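Local coordinates for UPF0311 protein CA_C3321 (Clostridium acetobutylicum ATCC 824, PDB 3G7G) that is of unknown function but folds as an eight-stranded antiparallel beta-barrel of the DUF3237 family and occurs in an assembly of four copies, at residues I25-D30 with G34-I39; I64-P67 with C71-S74; A78-L81 with A85-Y88; P122-Y127 with L152-I157; Y131-M134 with I138-C141. All blocks are in the same frame, centred on the assembly; numbering follows the deposited sequence.

Contact 1: I25-D30 with G34-I39; sequences ILIGQD and GRRQLI
Arg-36 O takes two backbone donors from the facing strand: Ile-27 N at 2.9 Å and, more weakly, Gly-28 N at 3.3 Å. Two consecutive residues opposite one define a classic beta bulge, and the pairing shifts by one residue between Leu-26 with Gln-37 and Gly-28 with Arg-36. Away from the bulge and the loose Asp-30 end the strands are antiparallel, axes at 174°. Ile-25 and Leu-38 form a hydrogen-bonded pair, with Ile-25 N to Leu-38 O at 2.7 Å, and beyond the bulge Arg-36 N reaches Gly-28 O at 2.9 Å.

The well-packed part is apolar. The bulge turns Ile-27 toward the partner strand, where its CD1 meets CD1 of Leu-38 at 4.0 Å, while its CG1 lies alongside CG of Arg-36, the two side chains pointing the same way. Ile-27 also packs on Ala-78 of the second subunit. Arg-36 then bends at chi2 and chi3 and carries its guanidinium off to a salt bridge with Glu-125 of the second subunit.

On the face of Leu-26, Gln-29 and Arg-35 the contact is looser. Both Gln-29 and Arg-35 are extended, and OE1 of Gln-29 receives NH1 of Arg-35 at 2.6 Å in a bent, weak bond (124° at the hydrogen); the placement of this guanidinium, and so the bond, is doubtful. Leu-26 and Gln-29 are exposed there.

Together the segments end the hairpin of strands 11-30 and 34-47. Its second strand continues the sheet through backbone bonds from Arg-35, Gln-37 and Ile-39 to strand 53-65.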
# COMPACT_ATOMS: atom_id res chain seq x y z
N ILE A 25 16.46 13.99 8.50
CA ILE A 25 17.17 12.95 9.22
C ILE A 25 17.64 11.98 8.16
O ILE A 25 16.87 11.15 7.68
CB ILE A 25 16.30 12.23 10.26
CG1 ILE A 25 15.77 13.23 11.28
CG2 ILE A 25 17.12 11.16 10.99
CD1 ILE A 25 14.59 12.74 12.08
N LEU A 26 18.89 12.13 7.76
CA LEU A 26 19.51 11.23 6.81
C LEU A 26 19.68 9.82 7.39
O LEU A 26 20.38 9.62 8.37
CB LEU A 26 20.84 11.79 6.31
CG LEU A 26 21.44 11.03 5.09
CD1 LEU A 26 20.42 10.75 3.98
CD2 LEU A 26 22.68 11.78 4.51
N ILE A 27 19.03 8.85 6.77
CA ILE A 27 19.17 7.45 7.16
C ILE A 27 20.30 6.80 6.39
O ILE A 27 21.25 6.26 6.96
CB ILE A 27 17.85 6.66 6.91
CG1 ILE A 27 16.63 7.40 7.51
CG2 ILE A 27 17.96 5.22 7.39
CD1 ILE A 27 16.80 7.90 8.95
N GLY A 28 20.24 6.85 5.07
CA GLY A 28 21.23 6.15 4.32
C GLY A 28 21.14 6.38 2.85
O GLY A 28 20.13 6.84 2.37
N GLN A 29 22.21 6.05 2.15
CA GLN A 29 22.22 6.17 0.69
C GLN A 29 23.12 5.11 0.05
O GLN A 29 24.13 4.68 0.62
CB GLN A 29 22.71 7.58 0.30
CG GLN A 29 23.01 7.78 -1.17
CD GLN A 29 23.37 9.22 -1.51
OE1 GLN A 29 22.98 10.14 -0.80
NE2 GLN A 29 24.12 9.41 -2.59
N ASP A 30 22.70 4.70 -1.15
CA ASP A 30 23.52 3.92 -2.06
C ASP A 30 23.04 4.15 -3.49
O ASP A 30 22.06 4.83 -3.72
CB ASP A 30 23.55 2.44 -1.66
CG ASP A 30 22.34 1.66 -2.11
OD1 ASP A 30 21.44 2.15 -2.85
OD2 ASP A 30 22.31 0.51 -1.70
N GLY A 34 18.96 4.46 -3.54
CA GLY A 34 18.94 5.91 -3.44
C GLY A 34 19.15 6.37 -2.00
O GLY A 34 19.67 5.62 -1.18
N ARG A 35 18.74 7.60 -1.73
CA ARG A 35 18.94 8.29 -0.47
C ARG A 35 17.62 8.42 0.30
O ARG A 35 16.69 9.11 -0.15
CB ARG A 35 19.46 9.70 -0.78
CG ARG A 35 19.86 10.56 0.44
CD ARG A 35 20.32 11.96 -0.01
NE ARG A 35 21.02 12.66 1.07
CZ ARG A 35 22.35 12.89 1.17
NH1 ARG A 35 23.24 12.51 0.24
NH2 ARG A 35 22.79 13.52 2.27
N ARG A 36 17.55 7.78 1.47
CA ARG A 36 16.40 7.80 2.36
C ARG A 36 16.61 8.80 3.47
O ARG A 36 17.64 8.75 4.18
CB ARG A 36 16.20 6.41 2.97
CG ARG A 36 15.13 6.24 4.13
CD ARG A 36 13.72 6.41 3.65
NE ARG A 36 13.44 5.38 2.66
CZ ARG A 36 12.30 5.24 1.99
NH1 ARG A 36 11.32 6.10 2.14
NH2 ARG A 36 12.15 4.25 1.13
N GLN A 37 15.63 9.68 3.67
CA GLN A 37 15.63 10.58 4.81
C GLN A 37 14.22 10.76 5.35
O GLN A 37 13.26 10.65 4.61
CB GLN A 37 16.18 11.96 4.40
CG GLN A 37 15.76 12.33 3.01
CD GLN A 37 16.25 13.67 2.57
OE1 GLN A 37 17.35 14.10 2.92
NE2 GLN A 37 15.43 14.36 1.76
N LEU A 38 14.14 11.08 6.64
CA LEU A 38 12.88 11.41 7.32
C LEU A 38 12.86 12.91 7.64
O LEU A 38 13.79 13.43 8.27
CB LEU A 38 12.76 10.62 8.61
CG LEU A 38 12.91 9.11 8.47
CD1 LEU A 38 12.96 8.43 9.85
CD2 LEU A 38 11.79 8.58 7.60
N ILE A 39 11.82 13.60 7.18
CA ILE A 39 11.67 15.03 7.40
C ILE A 39 10.57 15.29 8.43
O ILE A 39 9.39 15.05 8.16
CB ILE A 39 11.30 15.78 6.12
CG1 ILE A 39 12.20 15.35 4.97
CG2 ILE A 39 11.35 17.30 6.37
CD1 ILE A 39 13.49 16.01 4.94

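Contact 2: I64-P67 with C71-S74; sequences IVRP and CELS
Arg-66 grips Glu-72 side-on, one nitrogen to each carboxylate oxygen: NE to OE2 at 3.1 Å and NH2 to OE1 at 3.3 Å. Both oxygens lie close to the guanidinium plane, so the arginine donates along its edge. The carboxylate is turned 66° from that plane, and NE meets OE2 from above the carboxylate plane, so this salt bridge is not the coplanar kind. Glu-72 is extended beyond CG, whereas Arg-66 bends at chi2 (-63°), which brings its guanidinium back over CG2 of Ile-64.

That same CG2 packs against CB of Glu-72 at 3.7 Å, the two side chains side by side. Beneath them Ile-64 and Glu-72 are a hydrogen-bonded antiparallel pair, with Ile-64 N to Glu-72 O at 3.0 Å and Glu-72 N to Ile-64 O at 2.9 Å. This is the turn end of the beta hairpin formed by strands 53-65 and 71-81 of the barrel. Val-65 and Cys-71 follow as a non-hydrogen-bonded pair on the other face, where CG2 of Val-65 stands 4.2 Å from SG of Cys-71.

Farther out, NH1 of Arg-66 is hydrogen-bonded to Val-33 O, which ties the guanidinium to the preceding hairpin turn, and Ile-64 packs on Glu-125 of the second subunit.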
# COMPACT_ATOMS: atom_id res chain seq x y z
N ILE A 64 12.56 9.20 -0.42
CA ILE A 64 13.71 8.55 -1.01
C ILE A 64 14.01 9.20 -2.37
O ILE A 64 13.13 9.30 -3.22
CB ILE A 64 13.46 7.01 -1.09
CG1 ILE A 64 14.69 6.28 -1.66
CG2 ILE A 64 12.14 6.74 -1.84
CD1 ILE A 64 15.39 5.32 -0.69
N VAL A 65 15.24 9.66 -2.55
CA VAL A 65 15.72 10.19 -3.82
C VAL A 65 16.39 9.03 -4.54
O VAL A 65 17.45 8.51 -4.11
CB VAL A 65 16.71 11.34 -3.65
CG1 VAL A 65 17.06 11.95 -5.02
CG2 VAL A 65 16.13 12.40 -2.74
N ARG A 66 15.74 8.59 -5.61
CA ARG A 66 16.20 7.45 -6.36
C ARG A 66 17.51 7.79 -7.12
O ARG A 66 17.81 8.96 -7.35
CB ARG A 66 15.08 6.99 -7.30
CG ARG A 66 13.86 6.42 -6.55
CD ARG A 66 14.22 5.16 -5.75
NE ARG A 66 13.05 4.56 -5.17
CZ ARG A 66 13.06 3.55 -4.31
NH1 ARG A 66 14.20 3.00 -3.92
NH2 ARG A 66 11.91 3.08 -3.85
N PRO A 67 18.31 6.77 -7.46
CA PRO A 67 19.54 7.06 -8.21
C PRO A 67 19.35 7.95 -9.44
O PRO A 67 20.22 8.75 -9.74
CB PRO A 67 20.06 5.67 -8.60
CG PRO A 67 19.53 4.76 -7.49
CD PRO A 67 18.16 5.33 -7.18
N CYS A 71 12.48 11.94 -6.58
CA CYS A 71 12.16 11.81 -5.17
C CYS A 71 10.72 11.27 -4.99
O CYS A 71 9.76 11.82 -5.55
CB CYS A 71 12.31 13.17 -4.50
SG CYS A 71 11.96 13.20 -2.76
N GLU A 72 10.61 10.15 -4.29
CA GLU A 72 9.32 9.55 -3.89
C GLU A 72 9.03 9.95 -2.45
O GLU A 72 9.85 9.70 -1.57
CB GLU A 72 9.39 8.02 -4.02
CG GLU A 72 9.70 7.54 -5.45
CD GLU A 72 9.91 6.03 -5.53
OE1 GLU A 72 9.60 5.33 -4.55
OE2 GLU A 72 10.41 5.55 -6.56
N LEU A 73 7.90 10.61 -2.23
CA LEU A 73 7.51 11.18 -0.95
C LEU A 73 6.29 10.48 -0.37
O LEU A 73 5.33 10.21 -1.08
CB LEU A 73 7.13 12.66 -1.15
CG LEU A 73 8.26 13.48 -1.77
CD1 LEU A 73 7.81 14.11 -3.03
CD2 LEU A 73 8.80 14.55 -0.80
N SER A 74 6.34 10.20 0.94
CA SER A 74 5.19 9.67 1.68
C SER A 74 5.13 10.30 3.05
O SER A 74 5.91 9.95 3.96
CB SER A 74 5.27 8.15 1.77
OG SER A 74 4.07 7.59 2.36

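Contact 3: A78-L81 with A85-Y88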
# COMPACT_ATOMS: atom_id res chain seq x y z
N ALA A 78 -1.34 15.12 10.56
CA ALA A 78 -2.73 15.37 10.89
C ALA A 78 -2.91 16.85 11.11
O ALA A 78 -1.97 17.58 11.43
CB ALA A 78 -3.13 14.62 12.15
N ILE A 79 -4.13 17.28 10.90
CA ILE A 79 -4.47 18.67 11.11
C ILE A 79 -5.65 18.70 12.03
O ILE A 79 -6.40 17.74 12.13
CB ILE A 79 -4.74 19.42 9.80
CG1 ILE A 79 -5.86 18.82 8.97
CG2 ILE A 79 -3.53 19.40 8.88
CD1 ILE A 79 -6.03 19.57 7.66
N ARG A 80 -5.78 19.81 12.74
CA ARG A 80 -6.89 20.09 13.59
C ARG A 80 -7.49 21.37 13.11
O ARG A 80 -6.81 22.39 13.06
CB ARG A 80 -6.40 20.29 15.00
CG ARG A 80 -7.51 20.72 15.95
CD ARG A 80 -7.47 19.90 17.17
NE ARG A 80 -8.46 18.86 17.04
CZ ARG A 80 -8.28 17.59 17.35
NH1 ARG A 80 -7.11 17.12 17.76
NH2 ARG A 80 -9.29 16.77 17.18
N LEU A 81 -8.78 21.33 12.78
CA LEU A 81 -9.49 22.51 12.38
C LEU A 81 -10.02 23.29 13.58
O LEU A 81 -10.16 22.76 14.68
CB LEU A 81 -10.63 22.14 11.44
CG LEU A 81 -10.24 21.45 10.14
CD1 LEU A 81 -11.44 21.49 9.19
CD2 LEU A 81 -9.04 22.15 9.54
N ALA A 85 -12.50 19.53 14.70
CA ALA A 85 -12.37 18.28 13.89
C ALA A 85 -10.93 18.00 13.51
O ALA A 85 -10.17 18.92 13.28
CB ALA A 85 -13.21 18.38 12.63
N ALA A 86 -10.56 16.73 13.44
CA ALA A 86 -9.25 16.33 12.99
C ALA A 86 -9.34 15.65 11.64
O ALA A 86 -10.36 15.07 11.28
CB ALA A 86 -8.60 15.38 14.00
N ILE A 87 -8.23 15.72 10.90
CA ILE A 87 -8.05 15.00 9.64
C ILE A 87 -6.65 14.45 9.63
O ILE A 87 -5.70 15.18 9.82
CB ILE A 87 -8.21 15.94 8.41
CG1 ILE A 87 -9.57 16.65 8.45
CG2 ILE A 87 -8.10 15.12 7.08
CD1 ILE A 87 -9.52 18.11 8.42
N TYR A 88 -6.56 13.14 9.40
CA TYR A 88 -5.33 12.42 9.26
C TYR A 88 -5.03 12.26 7.76
O TYR A 88 -5.89 11.83 6.98
CB TYR A 88 -5.47 11.08 9.93
CG TYR A 88 -4.30 10.19 9.70
CD1 TYR A 88 -3.03 10.54 10.18
CD2 TYR A 88 -4.44 9.02 8.98
CE1 TYR A 88 -1.93 9.72 9.94
CE2 TYR A 88 -3.36 8.19 8.76
CZ TYR A 88 -2.10 8.56 9.22
OH TYR A 88 -1.03 7.73 9.01
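Ala-85 O accepts the N-H of Leu-81 at 2.8 Å, with 167° at the hydrogen and the donor nearly along the C=O axis. The same oxygen has a CA-H...O contact from Arg-80 CA at 3.5 Å, so it meets two groups of the facing strand.

Deeper in the ladder, Ile-79 and Ile-87 form a hydrogen-bonded antiparallel pair: Ile-79 N to Ile-87 O at 2.8 Å, in the carbonyl plane, and Ile-87 N to Ile-79 O at 3.0 Å. Ala-78 with Tyr-88 and Arg-80 with Ala-86 are the non-hydrogen-bonded pairs on either side of it. The axes of the two strands stand at 164°, antiparallel with some twist, in the hairpin that joins strands 71-81 and 86-96 of the barrel.

The apolar face is carried by Ile-87. With chi1 at -56° its CG1 branch lies beside the backbone N, and its CD1 touches both CG1 of Ile-79 and CG of Leu-81, each at 3.8 Å. Phe-124 of strand 117-126 also packs on Ile-87.

On the opposite face, Arg-80 folds back, bent at chi2 and chi3. CB of Ala-86 lies on one face of the Arg-80 guanidinium, toward NH2, at 3.5 Å. NH2 is hydrogen-bonded to Gly-84 O in the turn.

The chemistry is thus divided by face: one is aliphatic, with Ile-79 and Ile-87. The other mixes Ala-78 and Ala-86 with Arg-80 and Tyr-88, and there the second subunit packs through its Ile-27 and shares a hydrogen bond between its Ser-62 OG and Tyr-88 OH.

Contact 4: P122-Y127 with L152-I157; sequences PTFETY and LKFYKI
The rings of Phe-124 and Phe-154 meet obliquely, their planes at 48° and their centroids 5.9 Å apart. CD1 of Phe-154 lies near the plane of the Phe-124 ring, at its edge, 3.7 Å from CZ. At the edge of the Phe-154 ring and near its plane sits Pro-122, whose CB is 3.6 Å from CE1; the proline and phenylalanine side chains run past each other head to tail. The same two atoms of Phe-154, CD1 and CE1, touch both partners.

Phe-124 and Phe-154 each have CG anti to the carbonyl carbon (chi1 -57° and -77°), which helps send both rings toward the opposite strand. The backbones remain well separated, with the nearest CA pair, Pro-122 and Phe-154, 8.2 Å apart, because strand 139-144 runs between strands 117-126 and 150-157 in the sheet. Phe-154 is also stacked with Phe-15, and Phe-124 stands edge-to-face with Phe-139.

All three touching residues are buried, and every side-chain contact across the segments is made by carbon atoms. The interaction is apolar, joining two non-adjacent strands through side chains on the inside of the closed barrel.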
# COMPACT_ATOMS: atom_id res chain seq x y z
N PRO A 122 -3.11 12.94 -1.90
CA PRO A 122 -3.52 12.74 -0.51
C PRO A 122 -4.75 11.81 -0.33
O PRO A 122 -5.70 11.84 -1.15
CB PRO A 122 -3.83 14.15 -0.05
CG PRO A 122 -4.40 14.80 -1.33
CD PRO A 122 -3.69 14.16 -2.47
N THR A 123 -4.66 11.00 0.73
CA THR A 123 -5.72 10.19 1.30
C THR A 123 -6.05 10.77 2.67
O THR A 123 -5.13 11.02 3.48
CB THR A 123 -5.21 8.73 1.47
OG1 THR A 123 -4.85 8.20 0.19
CG2 THR A 123 -6.24 7.80 2.09
N PHE A 124 -7.35 10.94 2.95
CA PHE A 124 -7.80 11.47 4.22
C PHE A 124 -8.58 10.49 5.07
O PHE A 124 -9.29 9.63 4.56
CB PHE A 124 -8.67 12.70 4.01
CG PHE A 124 -8.00 13.79 3.23
CD1 PHE A 124 -7.04 14.59 3.80
CD2 PHE A 124 -8.30 13.99 1.91
CE1 PHE A 124 -6.43 15.60 3.05
CE2 PHE A 124 -7.71 14.99 1.19
CZ PHE A 124 -6.78 15.78 1.75
N GLU A 125 -8.46 10.66 6.38
CA GLU A 125 -9.25 9.94 7.36
C GLU A 125 -9.88 10.97 8.29
O GLU A 125 -9.18 11.78 8.81
CB GLU A 125 -8.37 8.94 8.09
CG GLU A 125 -9.08 8.15 9.11
CD GLU A 125 -8.19 7.23 9.81
OE1 GLU A 125 -7.68 7.60 10.87
OE2 GLU A 125 -7.99 6.13 9.29
N THR A 126 -11.20 10.96 8.41
CA THR A 126 -11.95 11.97 9.16
C THR A 126 -12.93 11.26 10.12
O THR A 126 -13.18 10.08 9.95
CB THR A 126 -12.72 12.89 8.21
OG1 THR A 126 -13.64 12.12 7.45
CG2 THR A 126 -11.78 13.58 7.25
N TYR A 127 -13.45 11.98 11.12
CA TYR A 127 -14.19 11.36 12.25
C TYR A 127 -15.50 12.07 12.56
O TYR A 127 -16.01 12.04 13.70
CB TYR A 127 -13.30 11.29 13.51
CG TYR A 127 -11.89 10.96 13.13
CD1 TYR A 127 -11.47 9.65 13.02
CD2 TYR A 127 -10.99 11.97 12.79
CE1 TYR A 127 -10.19 9.34 12.61
CE2 TYR A 127 -9.69 11.67 12.41
CZ TYR A 127 -9.30 10.34 12.30
OH TYR A 127 -8.01 10.01 11.91
N LEU A 152 1.45 23.55 0.10
CA LEU A 152 0.62 22.52 -0.50
C LEU A 152 -0.74 23.09 -0.80
O LEU A 152 -1.35 23.68 0.06
CB LEU A 152 0.44 21.37 0.48
CG LEU A 152 1.73 20.78 1.05
CD1 LEU A 152 1.39 19.99 2.32
CD2 LEU A 152 2.39 19.93 -0.03
N LYS A 153 -1.18 22.96 -2.04
CA LYS A 153 -2.54 23.32 -2.44
C LYS A 153 -3.30 22.06 -2.80
O LYS A 153 -2.84 21.27 -3.63
CB LYS A 153 -2.51 24.27 -3.64
CG LYS A 153 -2.31 25.71 -3.25
CD LYS A 153 -1.68 26.57 -4.37
CE LYS A 153 -2.01 28.06 -4.14
NZ LYS A 153 -1.03 29.04 -4.73
N PHE A 154 -4.46 21.86 -2.18
CA PHE A 154 -5.19 20.61 -2.27
C PHE A 154 -6.38 20.82 -3.20
O PHE A 154 -7.10 21.81 -3.09
CB PHE A 154 -5.67 20.17 -0.90
CG PHE A 154 -4.60 19.56 -0.05
CD1 PHE A 154 -4.49 18.19 0.07
CD2 PHE A 154 -3.73 20.36 0.66
CE1 PHE A 154 -3.48 17.62 0.88
CE2 PHE A 154 -2.76 19.82 1.46
CZ PHE A 154 -2.63 18.44 1.57
N TYR A 155 -6.58 19.87 -4.12
CA TYR A 155 -7.66 19.96 -5.11
C TYR A 155 -8.54 18.73 -5.08
O TYR A 155 -8.07 17.60 -5.13
CB TYR A 155 -7.09 20.13 -6.50
CG TYR A 155 -6.33 21.42 -6.70
CD1 TYR A 155 -6.98 22.57 -7.12
CD2 TYR A 155 -4.98 21.47 -6.49
CE1 TYR A 155 -6.27 23.75 -7.32
CE2 TYR A 155 -4.27 22.62 -6.68
CZ TYR A 155 -4.91 23.75 -7.10
OH TYR A 155 -4.17 24.89 -7.28
N LYS A 156 -9.84 18.95 -4.96
CA LYS A 156 -10.79 17.88 -5.04
C LYS A 156 -11.13 17.66 -6.50
O LYS A 156 -11.46 18.60 -7.20
CB LYS A 156 -12.03 18.26 -4.25
CG LYS A 156 -13.05 17.18 -4.09
CD LYS A 156 -14.45 17.82 -4.00
CE LYS A 156 -14.94 18.18 -5.43
NZ LYS A 156 -16.19 18.98 -5.46
N ILE A 157 -11.03 16.43 -6.97
CA ILE A 157 -11.41 16.09 -8.34
C ILE A 157 -12.91 15.85 -8.32
O ILE A 157 -13.43 15.02 -7.56
CB ILE A 157 -10.65 14.85 -8.89
CG1 ILE A 157 -9.13 15.11 -8.88
CG2 ILE A 157 -11.17 14.38 -10.26
CD1 ILE A 157 -8.66 16.25 -9.71

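Contact 5: Y131-M134 with I138-C141; sequences YKWM and IFVC
Phe-139 loses the most surface here, and its ring meets two consecutive residues of the segment 131-134, Met-134 and Trp-133. At the ring edge, near its plane, stands CZ3 of Trp-133, 3.5 Å from CZ of Phe-139. The indole and phenyl groups are oblique, the six-membered ring of Trp-133 and the ring of Phe-139 having centroids 5.9 Å apart and planes at 39°. Seen as whole side chains, the two cross at about a right angle.

Met-134 contributes backbone to this contact. Its carbonyl O lies 3.5 Å from CE2 of Phe-139, and its CA is 4.0 Å from CZ. The thioether chain goes elsewhere: CG of Met-134 rests over the centre of the Trp-133 ring, 3.6 Å above its plane, so the methionine covers one face of the indole whose far corner touches Phe-139.

Trp-133 has its CG between the backbone N and the carbonyl carbon (chi1 66°), and from there the six-membered ring swings across to the phenylalanine. The segment itself is a short turn, with helical backbone angles at 132-134 and a bond from Met-134 N to Tyr-131 O at 3.1 Å, in the connection between strands 117-126 and 139-144. Around it, Met-134 also packs on Phe-124, and Trp-133 packs on Val-14 and Lys-156.

Since the segments share no hydrogen bond, the turn is held against the start of strand 139-144 by the aromatic pair and by the Met-134 backbone, with the Met-134 carbonyl oxygen close to CE2 of the phenyl ring.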
# COMPACT_ATOMS: atom_id res chain seq x y z
N TYR A 131 -17.02 16.07 7.54
CA TYR A 131 -15.81 15.86 6.71
C TYR A 131 -15.71 14.47 6.06
O TYR A 131 -14.64 14.14 5.50
CB TYR A 131 -14.54 16.14 7.54
CG TYR A 131 -14.59 17.54 8.11
CD1 TYR A 131 -14.32 18.64 7.31
CD2 TYR A 131 -14.97 17.75 9.43
CE1 TYR A 131 -14.41 19.92 7.82
CE2 TYR A 131 -15.07 19.01 9.93
CZ TYR A 131 -14.79 20.08 9.12
OH TYR A 131 -14.86 21.33 9.64
N LYS A 132 -16.79 13.68 6.06
CA LYS A 132 -16.69 12.34 5.47
C LYS A 132 -16.49 12.35 3.93
O LYS A 132 -15.95 11.38 3.35
CB LYS A 132 -17.83 11.43 5.93
CG LYS A 132 -17.67 10.96 7.39
CD LYS A 132 -16.53 9.92 7.57
CE LYS A 132 -16.31 9.61 9.03
NZ LYS A 132 -15.41 8.42 9.35
N TRP A 133 -16.88 13.46 3.29
CA TRP A 133 -16.67 13.67 1.88
C TRP A 133 -15.20 13.59 1.48
O TRP A 133 -14.88 13.25 0.35
CB TRP A 133 -17.26 15.01 1.43
CG TRP A 133 -16.59 16.24 2.01
CD1 TRP A 133 -16.91 16.89 3.18
CD2 TRP A 133 -15.50 16.97 1.43
NE1 TRP A 133 -16.06 17.97 3.38
CE2 TRP A 133 -15.20 18.05 2.32
CE3 TRP A 133 -14.74 16.82 0.27
CZ2 TRP A 133 -14.17 18.96 2.06
CZ3 TRP A 133 -13.71 17.74 0.02
CH2 TRP A 133 -13.44 18.79 0.90
N MET A 134 -14.30 13.87 2.44
CA MET A 134 -12.87 13.84 2.19
C MET A 134 -12.42 12.40 2.01
O MET A 134 -11.35 12.14 1.44
CB MET A 134 -12.09 14.52 3.32
CG MET A 134 -12.41 16.01 3.51
SD MET A 134 -11.37 16.88 4.70
CE MET A 134 -9.95 17.06 3.67
N ILE A 138 -11.55 11.73 -4.86
CA ILE A 138 -10.13 11.77 -5.26
C ILE A 138 -9.62 13.21 -5.23
O ILE A 138 -10.33 14.18 -5.59
CB ILE A 138 -9.87 11.07 -6.63
CG1 ILE A 138 -10.24 9.58 -6.57
CG2 ILE A 138 -8.40 11.22 -7.09
CD1 ILE A 138 -9.51 8.79 -5.61
N PHE A 139 -8.38 13.34 -4.79
CA PHE A 139 -7.71 14.62 -4.62
C PHE A 139 -6.31 14.59 -5.21
O PHE A 139 -5.65 13.55 -5.29
CB PHE A 139 -7.51 14.92 -3.12
CG PHE A 139 -8.77 15.17 -2.37
CD1 PHE A 139 -9.16 16.46 -2.07
CD2 PHE A 139 -9.54 14.12 -1.93
CE1 PHE A 139 -10.30 16.69 -1.35
CE2 PHE A 139 -10.69 14.34 -1.21
CZ PHE A 139 -11.08 15.63 -0.94
N VAL A 140 -5.87 15.77 -5.62
CA VAL A 140 -4.53 16.00 -6.10
C VAL A 140 -3.97 17.18 -5.33
O VAL A 140 -4.68 18.16 -5.06
CB VAL A 140 -4.51 16.36 -7.60
CG1 VAL A 140 -3.13 16.78 -8.01
CG2 VAL A 140 -4.96 15.20 -8.45
N CYS A 141 -2.69 17.08 -4.99
CA CYS A 141 -1.99 18.14 -4.29
C CYS A 141 -0.81 18.69 -5.14
O CYS A 141 0.00 17.94 -5.66
CB CYS A 141 -1.53 17.57 -2.95
SG CYS A 141 -0.49 18.59 -1.94

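How the contacts relate
Along the chain, contacts 1, 2 and 3 come in series, each at the turn of a hairpin between sequential strands of one closed antiparallel sheet; contact 5 lies within the chain span bracketed by contact 4. Contacts 1 and 2 touch, their centres 9 Å apart, through the pairing of strands 34-47 and 53-65. Contacts 2 and 3 share strand 71-81 yet lie about 26 Å apart, on opposite sides of the chain's centre. Contacts 3, 4 and 5 gather on the far side, 4 and 5 with centres about 4 Å apart. All five reach the second subunit, contact 5 through Lys-132, and 4 and 5 also the third, so subunit contacts arise on both sides of the chain's centre.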